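Local coordinates for protein ferredoxin-NADP reductase (Neisseria gonorrhoeae, PDB 5UFA) that probably catalyses the FAD-dependent transfer of electrons between NADP(H) and the iron-sulfur protein ferredoxin, at residues Thr34-Arg39 against Ala74-Tyr79; Ser67-Glu72 against Pro134-Leu139; Val124-Gly129 against Asn152-Val157; Val157-Glu162 against Thr191-Asn196. All coordinates share one frame; numbering follows the deposited sequence.

In the fold
The four contacts run from the flavin-binding barrel to the NADP site; interactions 2 and 3 are buried, 1 and 4 partly exposed. Interaction 1 pairs two antiparallel barrel strands, with an apolar inner side and a partly exposed arginine end. Interaction 2 joins the two halves of the protein: the loop 67-72 of the FAD-binding part, bonded to interaction 1 through Ser70 and Glu72, lies against helix 133-138, whose Phe135 packs in turn on the strands of interaction 3. Interaction 3 is knit by parallel backbone bonds. Interaction 4 continues strand 150-157 through the shared Val157 into surface loops, where hydroxyls and an arginine gather round the NADP 2'-phosphate.

Interaction 1. Residues Thr34-Arg39 against Ala74-Tyr79; sequences TFAISR and ADTLEY
Arg39, just past the strand, reaches across to lie over Leu77 and end beside Ala74. Its CG stands anti to the backbone N (chi1 176°) and the chain runs on extended to NE, which lays CB, CG and CD one after another against Leu77. CB lies 3.8 Å from Leu77 CG and near the carbonyl of Asp75; CG rests on the branch point and CD1 of the same leucine; CD comes 3.8 Å from Leu77 CD2. That methyl also sits over one face of the guanidinium group, while the oxygen of Ala74 approaches its edge, where NH1 gives a weak, bent bond of 2.8 Å to Ala74 O. Glu72 O is a second acceptor for NH1, and Tyr43 O takes NH2, so backbone carbonyls fix the flat tip. Along the strands, the pairs Ile37-Leu77 and Phe35-Tyr79 each exchange two backbone bonds, Ile37 N to Leu77 O at 2.7 Å. Tyr79 CB stands over the face of the Phe35 ring, and Ile37 CD1 reaches the tyrosine ring edge, 3.9 Å from Tyr79 CE1. The Tyr79 hydroxyl is hydrogen-bonded to that of Ser51. Phe35, Ile37, Leu77 and Tyr79 share one side of the sheet, packed on Leu53, Ile102 and Leu104, as in the interior of the antiparallel beta-barrel that carries FAD in ferredoxin-NADP reductases.

Interaction 2. Residues Ser67-Glu72 against Pro134-Leu139; sequences SVVSAE and PFLSIL. With FAD (flavin-adenine dinucleotide), chain D.
The pyrrolidine ring of Pro134 turns one face to Ser67, whose CB and OG both lie over it, each 3.5 Å from Pro134 CD. The isoalloxazine of FAD is met differently, at the edge that carries O4 and N5: Ser67 N, well out of the ring plane, donates to FAD O4 over 3.1 Å and makes a longer, weak bond to FAD N5. One residue thus touches both the flavin and the first turn of the helix. Val69 and Leu136 lie side by side, with Val69 CG1 3.7 Å from Leu136 CD1. This is a seam between domains, in which the loop leaving flavin-domain strand 60-67 rests on helix 133-138, the helix that follows the first strand of the Rossmann-like NADP domain. Ser137 OG stands anti to its own N (chi1 178°), directed at the loop, and donates a hydrogen bond to Ser70 O over 2.9 Å, approaching tilted by 34° from the carbonyl plane. Ser137 CB comes within 3.1 Å of Val68 O, off the carbonyl axis. A water links Glu72 N to Ser137 O, while the carboxylate of Glu72 is held by Ala47 N, and Ser70 OG accepts from Glu78 N of the barrel.

Interaction 3. Residues Val124-Gly129 against Asn152-Val157; sequences VMLCTG and NLIHSV. With NAP (NADP nicotinamide-adenine-dinucleotide phosphate), chain E.
Val124-Thr128 and Asn152-Val157 run parallel as the neighbouring strands of a beta-alpha-beta crossover in the Rossmann-like NADP-binding domain, the helices 133-138 and 142-147 lying between them in the chain. Backbone bonds weave between the strands, from Met125 N to Asn152 O (2.8 Å, nearly straight, N-H...O angle 174°) through to Gly129 N and Ser156 O. Apolar contacts clothe both sides of the sheet. On one, Leu126 CD2 lies beside Ile154 CB and Val124 CG1 touches Ile154 CD1, Leu126 and Ile154 also packing on helix 213-218; on the other, Leu153 CD1 touches both Met125 CB and, at 3.7 Å, Cys127 SG, where Phe135 packs. Polar contacts gather at the C-terminal end, where Ser156 OG shares a 2.7 Å hydrogen bond with O3B of the NADP ribose and Thr128 CB approaches O4B. His155, its CG anti to the backbone N (chi1 -173°), sends its ring edge along the turn: NE2 donates to Gly129 O over 2.7 Å, in the carbonyl plane and on a lone pair.

Interaction 4. Residues Val157-Glu162 against Thr191-Asn196; sequences VSFPEE and TTRAAN. With NAP (NADP nicotinamide-adenine-dinucleotide phosphate), chain E.
Thr192 and Ser158 meet where the two loops are drawn closest, their backbones fastened by two bonds: Thr192 N to Val157 O, and Arg193 N to a lone pair of Ser158 O, each 2.9 Å long. Thr191 CG2 fits beside Pro160 N at 3.6 Å. On the Asn196 side, Thr191 OG1 donates to Ala194 O over 2.6 Å and accepts from Asn196 ND2, which shapes the loop. The outer part is exposed and held by apolar and CH-pi contact: the Phe159 ring carries Arg193 CB over one face, 3.6 Å from Phe159 CZ, and Ala194 CB lies obliquely against it. Toward NADP, Thr192 OG1, between its backbone N and carbonyl carbon (chi1 50°), donates to O1X over 2.5 Å and accepts from the O3B hydroxyl, while Ser158 OG lies 2.6 Å from O1X. Arg193 reaches past, O1X above one face of its guanidinium; its placement against the nicotinamide amide is doubtful. Arg204 also bonds the coenzyme. The 2'-phosphate distinguishes NADP from NAD, consistent with a 2'-phosphate pocket as in ferredoxin-NADP reductases.

Interaction 1. Residues Thr34-Arg39 against Ala74-Tyr79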
# COMPACT_ATOMS: atom_id res chain seq x y z
N THR A 34 -1.06 12.29 -5.59
CA THR A 34 -1.67 11.19 -6.33
C THR A 34 -1.84 11.65 -7.77
O THR A 34 -1.81 12.85 -8.05
CB THR A 34 -3.02 10.76 -5.74
OG1 THR A 34 -3.90 11.88 -5.62
CG2 THR A 34 -2.83 10.09 -4.38
N PHE A 35 -1.92 10.69 -8.69
CA PHE A 35 -2.15 11.04 -10.08
C PHE A 35 -2.73 9.83 -10.79
O PHE A 35 -2.59 8.70 -10.32
CB PHE A 35 -0.85 11.53 -10.76
CG PHE A 35 0.25 10.51 -10.79
CD1 PHE A 35 1.15 10.42 -9.76
CD2 PHE A 35 0.39 9.65 -11.87
CE1 PHE A 35 2.18 9.49 -9.80
CE2 PHE A 35 1.41 8.72 -11.92
CZ PHE A 35 2.30 8.64 -10.89
N ALA A 36 -3.32 10.06 -11.96
CA ALA A 36 -3.96 8.99 -12.72
C ALA A 36 -3.49 9.02 -14.17
O ALA A 36 -3.26 10.09 -14.74
CB ALA A 36 -5.50 9.08 -12.70
N ILE A 37 -3.36 7.82 -14.76
CA ILE A 37 -2.92 7.68 -16.14
C ILE A 37 -3.95 6.86 -16.91
O ILE A 37 -4.70 6.07 -16.33
CB ILE A 37 -1.52 7.03 -16.26
CG1 ILE A 37 -1.56 5.54 -15.98
CG2 ILE A 37 -0.57 7.69 -15.27
CD1 ILE A 37 -0.23 4.85 -16.20
N SER A 38 -4.01 7.09 -18.22
CA SER A 38 -4.89 6.33 -19.09
C SER A 38 -4.51 4.86 -19.05
O SER A 38 -3.33 4.51 -18.94
CB SER A 38 -4.82 6.83 -20.53
OG SER A 38 -3.50 6.83 -21.04
N ARG A 39 -5.53 4.01 -19.14
CA ARG A 39 -5.35 2.57 -18.95
C ARG A 39 -5.62 1.81 -20.24
O ARG A 39 -6.78 1.76 -20.69
CB ARG A 39 -6.26 2.07 -17.83
CG ARG A 39 -6.19 0.57 -17.64
CD ARG A 39 -7.03 0.08 -16.46
NE ARG A 39 -6.81 -1.34 -16.28
CZ ARG A 39 -7.33 -2.08 -15.31
NH1 ARG A 39 -8.12 -1.55 -14.39
NH2 ARG A 39 -7.05 -3.37 -15.26
N ALA A 74 -11.51 -0.44 -12.25
CA ALA A 74 -11.56 0.96 -12.64
C ALA A 74 -10.98 1.14 -14.04
O ALA A 74 -10.19 0.32 -14.53
CB ALA A 74 -10.80 1.84 -11.63
N ASP A 75 -11.38 2.24 -14.69
CA ASP A 75 -11.03 2.53 -16.08
C ASP A 75 -9.81 3.42 -16.24
O ASP A 75 -9.41 3.71 -17.37
CB ASP A 75 -12.22 3.17 -16.81
CG ASP A 75 -13.42 2.24 -16.84
OD1 ASP A 75 -13.19 1.02 -16.84
OD2 ASP A 75 -14.58 2.70 -16.87
N THR A 76 -9.20 3.87 -15.14
CA THR A 76 -7.91 4.55 -15.19
C THR A 76 -6.95 3.81 -14.28
O THR A 76 -7.33 2.88 -13.57
CB THR A 76 -8.04 6.04 -14.80
OG1 THR A 76 -8.54 6.16 -13.47
CG2 THR A 76 -8.98 6.74 -15.72
N LEU A 77 -5.70 4.23 -14.27
CA LEU A 77 -4.73 3.69 -13.32
C LEU A 77 -4.26 4.83 -12.44
O LEU A 77 -3.85 5.89 -12.93
CB LEU A 77 -3.55 3.01 -14.02
CG LEU A 77 -3.82 1.76 -14.87
CD1 LEU A 77 -2.63 1.48 -15.80
CD2 LEU A 77 -4.18 0.50 -14.02
N GLU A 78 -4.33 4.62 -11.13
CA GLU A 78 -4.07 5.66 -10.15
C GLU A 78 -2.85 5.27 -9.33
O GLU A 78 -2.63 4.08 -9.08
CB GLU A 78 -5.30 5.84 -9.25
CG GLU A 78 -5.28 7.06 -8.40
CD GLU A 78 -6.60 7.30 -7.68
OE1 GLU A 78 -6.55 7.94 -6.58
OE2 GLU A 78 -7.67 6.87 -8.21
N TYR A 79 -2.03 6.26 -8.95
CA TYR A 79 -0.81 6.01 -8.17
C TYR A 79 -0.61 7.07 -7.10
O TYR A 79 -1.17 8.17 -7.17
CB TYR A 79 0.43 5.96 -9.05
CG TYR A 79 0.33 4.94 -10.12
CD1 TYR A 79 -0.20 5.28 -11.37
CD2 TYR A 79 0.72 3.63 -9.91
CE1 TYR A 79 -0.30 4.36 -12.38
CE2 TYR A 79 0.62 2.68 -10.93
CZ TYR A 79 0.11 3.06 -12.17
OH TYR A 79 -0.02 2.17 -13.20
O HOH W 1 -6.72 10.97 -5.00
O HOH W 2 -8.12 5.35 -19.11

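Interaction 2. Residues Ser67-Glu72 against Pro134-Leu139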
# COMPACT_ATOMS: atom_id res chain seq x y z
N SER A 67 2.91 0.97 -6.71
CA SER A 67 1.75 0.11 -6.49
C SER A 67 0.49 0.76 -7.04
O SER A 67 0.25 1.95 -6.80
CB SER A 67 1.54 -0.15 -5.00
OG SER A 67 2.60 -0.86 -4.43
N VAL A 68 -0.34 -0.02 -7.71
CA VAL A 68 -1.59 0.55 -8.21
C VAL A 68 -2.53 0.80 -7.03
O VAL A 68 -2.85 -0.11 -6.25
CB VAL A 68 -2.27 -0.36 -9.25
CG1 VAL A 68 -3.58 0.29 -9.74
CG2 VAL A 68 -1.34 -0.61 -10.43
N VAL A 69 -3.00 2.03 -6.92
CA VAL A 69 -3.91 2.40 -5.85
C VAL A 69 -5.37 2.12 -6.20
O VAL A 69 -6.15 1.77 -5.32
CB VAL A 69 -3.67 3.88 -5.54
CG1 VAL A 69 -4.88 4.52 -4.85
CG2 VAL A 69 -2.44 3.98 -4.71
N SER A 70 -5.75 2.25 -7.48
CA SER A 70 -7.12 2.16 -7.96
C SER A 70 -7.55 0.70 -8.09
O SER A 70 -6.75 -0.24 -8.04
CB SER A 70 -7.24 2.84 -9.32
OG SER A 70 -6.17 2.49 -10.20
N ALA A 71 -8.85 0.50 -8.28
CA ALA A 71 -9.42 -0.84 -8.29
C ALA A 71 -9.11 -1.57 -9.60
O ALA A 71 -8.94 -0.95 -10.65
CB ALA A 71 -10.93 -0.77 -8.08
N GLU A 72 -9.06 -2.90 -9.52
CA GLU A 72 -8.93 -3.70 -10.74
C GLU A 72 -9.97 -3.34 -11.80
O GLU A 72 -9.68 -3.38 -13.00
CB GLU A 72 -9.10 -5.16 -10.41
CG GLU A 72 -7.90 -5.81 -9.93
CD GLU A 72 -8.18 -7.24 -9.68
OE1 GLU A 72 -7.69 -7.73 -8.65
OE2 GLU A 72 -8.89 -7.87 -10.50
N PRO A 134 -0.80 -0.30 -2.20
CA PRO A 134 -1.38 -1.58 -2.64
C PRO A 134 -2.58 -1.99 -1.83
O PRO A 134 -3.52 -2.61 -2.36
CB PRO A 134 -0.23 -2.58 -2.49
CG PRO A 134 0.67 -1.96 -1.47
CD PRO A 134 0.55 -0.48 -1.64
N PHE A 135 -2.61 -1.64 -0.55
CA PHE A 135 -3.73 -2.06 0.27
C PHE A 135 -5.01 -1.34 -0.13
O PHE A 135 -6.10 -1.91 -0.05
CB PHE A 135 -3.40 -1.86 1.75
CG PHE A 135 -2.22 -2.68 2.21
CD1 PHE A 135 -2.07 -3.99 1.78
CD2 PHE A 135 -1.26 -2.16 3.06
CE1 PHE A 135 -0.98 -4.76 2.18
CE2 PHE A 135 -0.19 -2.93 3.48
CZ PHE A 135 -0.05 -4.23 3.03
N LEU A 136 -4.89 -0.10 -0.63
CA LEU A 136 -6.07 0.61 -1.13
C LEU A 136 -6.69 -0.14 -2.30
O LEU A 136 -7.91 -0.22 -2.41
CB LEU A 136 -5.72 2.02 -1.58
CG LEU A 136 -5.22 2.94 -0.49
CD1 LEU A 136 -4.74 4.25 -1.12
CD2 LEU A 136 -6.34 3.14 0.53
N SER A 137 -5.86 -0.69 -3.19
CA SER A 137 -6.42 -1.48 -4.27
C SER A 137 -6.98 -2.81 -3.76
O SER A 137 -8.04 -3.27 -4.20
CB SER A 137 -5.38 -1.71 -5.35
OG SER A 137 -5.91 -2.52 -6.38
N ILE A 138 -6.29 -3.43 -2.79
CA ILE A 138 -6.76 -4.69 -2.23
C ILE A 138 -8.12 -4.50 -1.58
O ILE A 138 -9.00 -5.36 -1.69
CB ILE A 138 -5.71 -5.25 -1.24
CG1 ILE A 138 -4.61 -5.97 -2.01
CG2 ILE A 138 -6.35 -6.19 -0.22
CD1 ILE A 138 -3.28 -5.99 -1.32
N LEU A 139 -8.33 -3.35 -0.96
CA LEU A 139 -9.58 -3.03 -0.30
C LEU A 139 -10.77 -2.98 -1.25
O LEU A 139 -11.92 -2.98 -0.79
CB LEU A 139 -9.46 -1.71 0.45
CG LEU A 139 -8.78 -1.89 1.80
CD1 LEU A 139 -8.56 -0.54 2.48
CD2 LEU A 139 -9.64 -2.79 2.64
PA FAD D . 15.23 7.26 -5.79
O1A FAD D . 16.59 7.41 -6.38
O2A FAD D . 14.50 6.11 -6.55
O5B FAD D . 15.21 6.96 -4.21
C5B FAD D . 16.05 7.75 -3.34
C4B FAD D . 15.80 7.32 -1.92
O4B FAD D . 14.56 7.88 -1.45
C3B FAD D . 15.63 5.82 -1.73
O3B FAD D . 16.87 5.13 -1.67
C2B FAD D . 14.86 5.76 -0.41
O2B FAD D . 15.76 5.85 0.69
C1B FAD D . 13.93 6.98 -0.55
N9A FAD D . 12.59 6.65 -1.05
C8A FAD D . 12.25 6.35 -2.35
N7A FAD D . 10.97 6.13 -2.52
C5A FAD D . 10.43 6.30 -1.25
C6A FAD D . 9.11 6.26 -0.77
N6A FAD D . 8.04 6.03 -1.54
N1A FAD D . 8.91 6.51 0.54
C2A FAD D . 9.97 6.78 1.31
N3A FAD D . 11.25 6.85 0.96
C4A FAD D . 11.42 6.61 -0.34
N1 FAD D . 7.22 4.95 -4.37
C2 FAD D . 6.08 5.63 -4.10
O2 FAD D . 6.11 6.81 -3.73
N3 FAD D . 4.85 4.99 -4.21
C4 FAD D . 4.66 3.66 -4.53
O4 FAD D . 3.52 3.20 -4.61
C4X FAD D . 5.90 2.92 -4.75
N5 FAD D . 5.83 1.63 -4.91
C5X FAD D . 7.02 0.93 -5.00
C6 FAD D . 6.97 -0.46 -5.17
C7 FAD D . 8.14 -1.20 -5.32
C7M FAD D . 8.05 -2.68 -5.57
C8 FAD D . 9.38 -0.56 -5.29
C8M FAD D . 10.66 -1.34 -5.50
C9 FAD D . 9.44 0.82 -5.10
C9A FAD D . 8.27 1.57 -4.96
N10 FAD D . 8.30 2.96 -4.78
C10 FAD D . 7.13 3.66 -4.66
C1' FAD D . 9.56 3.66 -4.99
C2' FAD D . 9.64 4.30 -6.37
O2' FAD D . 9.82 3.29 -7.36
C3' FAD D . 10.77 5.33 -6.42
O3' FAD D . 11.89 4.79 -5.70
C4' FAD D . 10.37 6.69 -5.85
O4' FAD D . 9.34 7.26 -6.67
C5' FAD D . 11.52 7.67 -5.72
O5' FAD D . 12.22 7.69 -6.98
P FAD D . 13.30 8.86 -7.17
O1P FAD D . 12.77 10.25 -7.04
O2P FAD D . 13.97 8.68 -8.50
O3P FAD D . 14.39 8.59 -6.03
O HOH W 3 -9.26 -3.86 -6.87

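Interaction 3. Residues Val124-Gly129 against Asn152-Val157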
# COMPACT_ATOMS: atom_id res chain seq x y z
N VAL A 124 -4.96 -8.24 8.69
CA VAL A 124 -4.34 -7.02 9.20
C VAL A 124 -3.26 -6.58 8.21
O VAL A 124 -2.28 -7.30 8.00
CB VAL A 124 -3.74 -7.22 10.60
CG1 VAL A 124 -3.05 -5.91 11.11
CG2 VAL A 124 -4.79 -7.71 11.57
N MET A 125 -3.45 -5.42 7.61
CA MET A 125 -2.47 -4.83 6.70
C MET A 125 -1.69 -3.73 7.43
O MET A 125 -2.29 -2.79 7.96
CB MET A 125 -3.16 -4.29 5.45
CG MET A 125 -3.92 -5.35 4.65
SD MET A 125 -5.11 -4.71 3.45
CE MET A 125 -6.27 -3.83 4.47
N LEU A 126 -0.36 -3.86 7.48
CA LEU A 126 0.53 -2.92 8.17
C LEU A 126 1.43 -2.22 7.15
O LEU A 126 2.18 -2.87 6.42
CB LEU A 126 1.38 -3.66 9.21
CG LEU A 126 0.63 -4.55 10.21
CD1 LEU A 126 1.56 -5.52 10.90
CD2 LEU A 126 -0.07 -3.67 11.26
N CYS A 127 1.38 -0.89 7.14
CA CYS A 127 2.16 -0.13 6.17
C CYS A 127 2.70 1.17 6.76
O CYS A 127 2.23 1.69 7.78
CB CYS A 127 1.31 0.16 4.94
SG CYS A 127 -0.26 0.90 5.34
N THR A 128 3.72 1.71 6.08
CA THR A 128 4.28 3.02 6.37
C THR A 128 4.25 3.87 5.11
O THR A 128 4.48 3.36 4.00
CB THR A 128 5.74 2.94 6.85
OG1 THR A 128 6.57 2.57 5.75
CG2 THR A 128 5.88 1.94 7.97
N GLY A 129 3.95 5.16 5.28
CA GLY A 129 4.10 6.10 4.19
C GLY A 129 3.31 5.68 2.98
O GLY A 129 2.11 5.41 3.06
N ASN A 152 -8.43 -5.07 8.43
CA ASN A 152 -7.86 -4.00 9.24
C ASN A 152 -6.68 -3.36 8.52
O ASN A 152 -5.86 -4.06 7.91
CB ASN A 152 -7.41 -4.52 10.61
CG ASN A 152 -8.50 -5.31 11.32
OD1 ASN A 152 -9.27 -4.76 12.11
ND2 ASN A 152 -8.58 -6.59 11.02
N LEU A 153 -6.60 -2.04 8.58
CA LEU A 153 -5.52 -1.32 7.92
C LEU A 153 -4.91 -0.36 8.92
O LEU A 153 -5.60 0.56 9.39
CB LEU A 153 -6.01 -0.60 6.65
CG LEU A 153 -5.02 0.30 5.87
CD1 LEU A 153 -3.76 -0.44 5.46
CD2 LEU A 153 -5.68 0.85 4.62
N ILE A 154 -3.64 -0.61 9.26
CA ILE A 154 -2.85 0.25 10.13
C ILE A 154 -1.78 0.95 9.30
O ILE A 154 -0.93 0.29 8.67
CB ILE A 154 -2.24 -0.54 11.30
CG1 ILE A 154 -3.34 -0.95 12.30
CG2 ILE A 154 -1.17 0.27 12.00
CD1 ILE A 154 -3.80 -2.35 12.18
N HIS A 155 -1.82 2.28 9.29
CA HIS A 155 -1.01 3.13 8.43
C HIS A 155 -0.13 4.03 9.30
O HIS A 155 -0.66 4.85 10.06
CB HIS A 155 -1.90 3.99 7.54
CG HIS A 155 -1.15 4.77 6.51
ND1 HIS A 155 -1.60 5.98 6.02
CD2 HIS A 155 0.01 4.51 5.86
CE1 HIS A 155 -0.74 6.42 5.12
NE2 HIS A 155 0.25 5.55 5.00
N SER A 156 1.19 3.91 9.16
CA SER A 156 2.12 4.69 9.98
C SER A 156 2.76 5.79 9.13
O SER A 156 3.37 5.50 8.09
CB SER A 156 3.21 3.81 10.58
OG SER A 156 4.09 4.59 11.39
N VAL A 157 2.60 7.03 9.58
CA VAL A 157 3.27 8.19 9.00
C VAL A 157 3.78 9.05 10.15
O VAL A 157 3.40 8.88 11.31
CB VAL A 157 2.34 9.02 8.10
CG1 VAL A 157 1.84 8.20 6.93
CG2 VAL A 157 1.18 9.55 8.92
PA NAP E . 9.40 6.91 6.15
O1A NAP E . 9.56 5.47 5.87
O2A NAP E . 10.75 7.54 6.56
O5B NAP E . 8.32 7.15 7.35
C5B NAP E . 6.98 6.64 7.26
C4B NAP E . 6.70 5.93 8.56
O4B NAP E . 7.56 4.77 8.71
C3B NAP E . 6.91 6.76 9.83
O3B NAP E . 5.85 6.47 10.73
C2B NAP E . 8.21 6.19 10.39
O2B NAP E . 8.44 6.37 11.80
C1B NAP E . 8.01 4.72 10.04
N9A NAP E . 9.24 3.94 10.14
C8A NAP E . 10.47 4.26 9.65
N7A NAP E . 11.40 3.37 9.90
C5A NAP E . 10.73 2.40 10.63
C6A NAP E . 11.17 1.21 11.25
N6A NAP E . 12.43 0.79 11.24
N1A NAP E . 10.26 0.50 11.95
C2A NAP E . 9.00 0.94 12.01
N3A NAP E . 8.47 2.04 11.46
C4A NAP E . 9.40 2.73 10.78
O3 NAP E . 8.85 7.61 4.84
PN NAP E . 8.42 9.11 4.55
O1N NAP E . 7.33 9.15 3.54
O2N NAP E . 8.20 9.78 5.85
O5D NAP E . 9.75 9.63 3.83
C5D NAP E . 9.78 10.85 3.07
C4D NAP E . 11.21 11.27 2.84
O4D NAP E . 11.81 11.72 4.09
C3D NAP E . 12.15 10.17 2.32
O3D NAP E . 13.17 10.76 1.53
C2D NAP E . 12.77 9.63 3.61
O2D NAP E . 13.99 8.93 3.38
C1D NAP E . 12.94 10.94 4.38
N1N NAP E . 12.99 10.73 5.89
C2N NAP E . 11.80 10.79 6.51
C3N NAP E . 11.72 10.57 7.87
C7N NAP E . 10.38 10.53 8.55
O7N NAP E . 10.33 10.39 9.76
N7N NAP E . 9.30 10.68 7.80
C4N NAP E . 12.89 10.31 8.58
C5N NAP E . 14.10 10.25 7.91
C6N NAP E . 14.14 10.47 6.56
P2B NAP E . 9.33 7.64 12.31
O1X NAP E . 8.58 8.89 11.97
O2X NAP E . 9.52 7.37 13.81
O3X NAP E . 10.69 7.60 11.61

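Interaction 4. Residues Val157-Glu162 against Thr191-Asn196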
# COMPACT_ATOMS: atom_id res chain seq x y z
N VAL A 157 2.60 7.03 9.58
CA VAL A 157 3.27 8.19 9.00
C VAL A 157 3.78 9.05 10.15
O VAL A 157 3.40 8.88 11.31
CB VAL A 157 2.34 9.02 8.10
CG1 VAL A 157 1.84 8.20 6.93
CG2 VAL A 157 1.18 9.55 8.92
N SER A 158 4.64 10.03 9.83
CA SER A 158 5.21 10.84 10.89
C SER A 158 4.22 11.88 11.41
O SER A 158 4.18 12.13 12.63
CB SER A 158 6.49 11.51 10.42
OG SER A 158 7.52 10.54 10.30
N PHE A 159 3.46 12.52 10.53
CA PHE A 159 2.58 13.60 10.95
C PHE A 159 1.21 13.44 10.32
O PHE A 159 1.09 12.92 9.20
CB PHE A 159 3.16 14.97 10.56
CG PHE A 159 4.45 15.30 11.27
CD1 PHE A 159 5.67 14.95 10.72
CD2 PHE A 159 4.44 15.96 12.50
CE1 PHE A 159 6.85 15.25 11.37
CE2 PHE A 159 5.63 16.27 13.15
CZ PHE A 159 6.84 15.91 12.59
N PRO A 160 0.14 13.87 11.02
CA PRO A 160 -1.23 13.61 10.53
C PRO A 160 -1.55 14.22 9.16
O PRO A 160 -2.46 13.74 8.48
CB PRO A 160 -2.11 14.22 11.63
CG PRO A 160 -1.23 15.17 12.38
CD PRO A 160 0.15 14.59 12.30
N GLU A 161 -0.86 15.30 8.76
CA GLU A 161 -1.05 15.86 7.42
C GLU A 161 -0.67 14.89 6.32
O GLU A 161 -1.02 15.11 5.17
CB GLU A 161 -0.25 17.14 7.23
CG GLU A 161 -0.74 18.28 8.08
CD GLU A 161 -0.14 18.26 9.46
OE1 GLU A 161 -0.35 19.24 10.21
OE2 GLU A 161 0.51 17.24 9.81
N GLU A 162 0.10 13.85 6.64
CA GLU A 162 0.49 12.86 5.66
C GLU A 162 -0.52 11.73 5.54
O GLU A 162 -0.40 10.92 4.63
CB GLU A 162 1.88 12.29 6.01
CG GLU A 162 2.97 13.39 6.15
CD GLU A 162 4.36 12.85 6.51
OE1 GLU A 162 4.51 12.27 7.62
OE2 GLU A 162 5.30 13.04 5.70
N THR A 191 0.61 8.01 13.89
CA THR A 191 1.49 9.15 13.63
C THR A 191 2.63 9.10 14.64
O THR A 191 2.40 9.16 15.85
CB THR A 191 0.74 10.49 13.69
OG1 THR A 191 0.03 10.62 14.92
CG2 THR A 191 -0.23 10.61 12.53
N THR A 192 3.86 8.98 14.14
CA THR A 192 5.00 8.66 14.98
C THR A 192 5.69 9.87 15.60
O THR A 192 6.42 9.71 16.58
CB THR A 192 6.03 7.87 14.18
OG1 THR A 192 6.30 8.55 12.95
CG2 THR A 192 5.45 6.49 13.87
N ARG A 193 5.50 11.07 15.03
CA ARG A 193 6.16 12.28 15.51
C ARG A 193 5.22 13.39 15.93
O ARG A 193 5.69 14.50 16.22
CB ARG A 193 7.11 12.81 14.44
CG ARG A 193 8.12 11.80 14.09
CD ARG A 193 9.18 12.30 13.18
NE ARG A 193 10.27 11.35 13.23
CZ ARG A 193 11.24 11.27 12.34
NH1 ARG A 193 11.18 11.98 11.24
NH2 ARG A 193 12.20 10.38 12.51
N ALA A 194 3.91 13.15 15.95
CA ALA A 194 2.96 14.11 16.51
C ALA A 194 1.69 13.36 16.87
O ALA A 194 1.40 12.29 16.33
CB ALA A 194 2.66 15.26 15.55
N ALA A 195 0.91 13.95 17.77
CA ALA A 195 -0.35 13.37 18.20
C ALA A 195 -1.35 13.35 17.05
O ALA A 195 -1.32 14.19 16.15
CB ALA A 195 -0.93 14.16 19.37
N ASN A 196 -2.21 12.34 17.06
CA ASN A 196 -3.37 12.28 16.20
C ASN A 196 -4.50 11.80 17.09
O ASN A 196 -4.30 10.92 17.95
CB ASN A 196 -3.19 11.38 14.95
CG ASN A 196 -3.45 9.88 15.22
OD1 ASN A 196 -4.60 9.42 15.22
ND2 ASN A 196 -2.38 9.10 15.39
PA NAP E . 9.40 6.91 6.15
O1A NAP E . 9.56 5.47 5.87
O2A NAP E . 10.75 7.54 6.56
O5B NAP E . 8.32 7.15 7.35
C5B NAP E . 6.98 6.64 7.26
C4B NAP E . 6.70 5.93 8.56
O4B NAP E . 7.56 4.77 8.71
C3B NAP E . 6.91 6.76 9.83
O3B NAP E . 5.85 6.47 10.73
C2B NAP E . 8.21 6.19 10.39
O2B NAP E . 8.44 6.37 11.80
C1B NAP E . 8.01 4.72 10.04
N9A NAP E . 9.24 3.94 10.14
C8A NAP E . 10.47 4.26 9.65
N7A NAP E . 11.40 3.37 9.90
C5A NAP E . 10.73 2.40 10.63
C6A NAP E . 11.17 1.21 11.25
N6A NAP E . 12.43 0.79 11.24
N1A NAP E . 10.26 0.50 11.95
C2A NAP E . 9.00 0.94 12.01
N3A NAP E . 8.47 2.04 11.46
C4A NAP E . 9.40 2.73 10.78
O3 NAP E . 8.85 7.61 4.84
PN NAP E . 8.42 9.11 4.55
O1N NAP E . 7.33 9.15 3.54
O2N NAP E . 8.20 9.78 5.85
O5D NAP E . 9.75 9.63 3.83
C5D NAP E . 9.78 10.85 3.07
C4D NAP E . 11.21 11.27 2.84
O4D NAP E . 11.81 11.72 4.09
C3D NAP E . 12.15 10.17 2.32
O3D NAP E . 13.17 10.76 1.53
C2D NAP E . 12.77 9.63 3.61
O2D NAP E . 13.99 8.93 3.38
C1D NAP E . 12.94 10.94 4.38
N1N NAP E . 12.99 10.73 5.89
C2N NAP E . 11.80 10.79 6.51
C3N NAP E . 11.72 10.57 7.87
C7N NAP E . 10.38 10.53 8.55
O7N NAP E . 10.33 10.39 9.76
N7N NAP E . 9.30 10.68 7.80
C4N NAP E . 12.89 10.31 8.58
C5N NAP E . 14.10 10.25 7.91
C6N NAP E . 14.14 10.47 6.56
P2B NAP E . 9.33 7.64 12.31
O1X NAP E . 8.58 8.89 11.97
O2X NAP E . 9.52 7.37 13.81
O3X NAP E . 10.69 7.60 11.61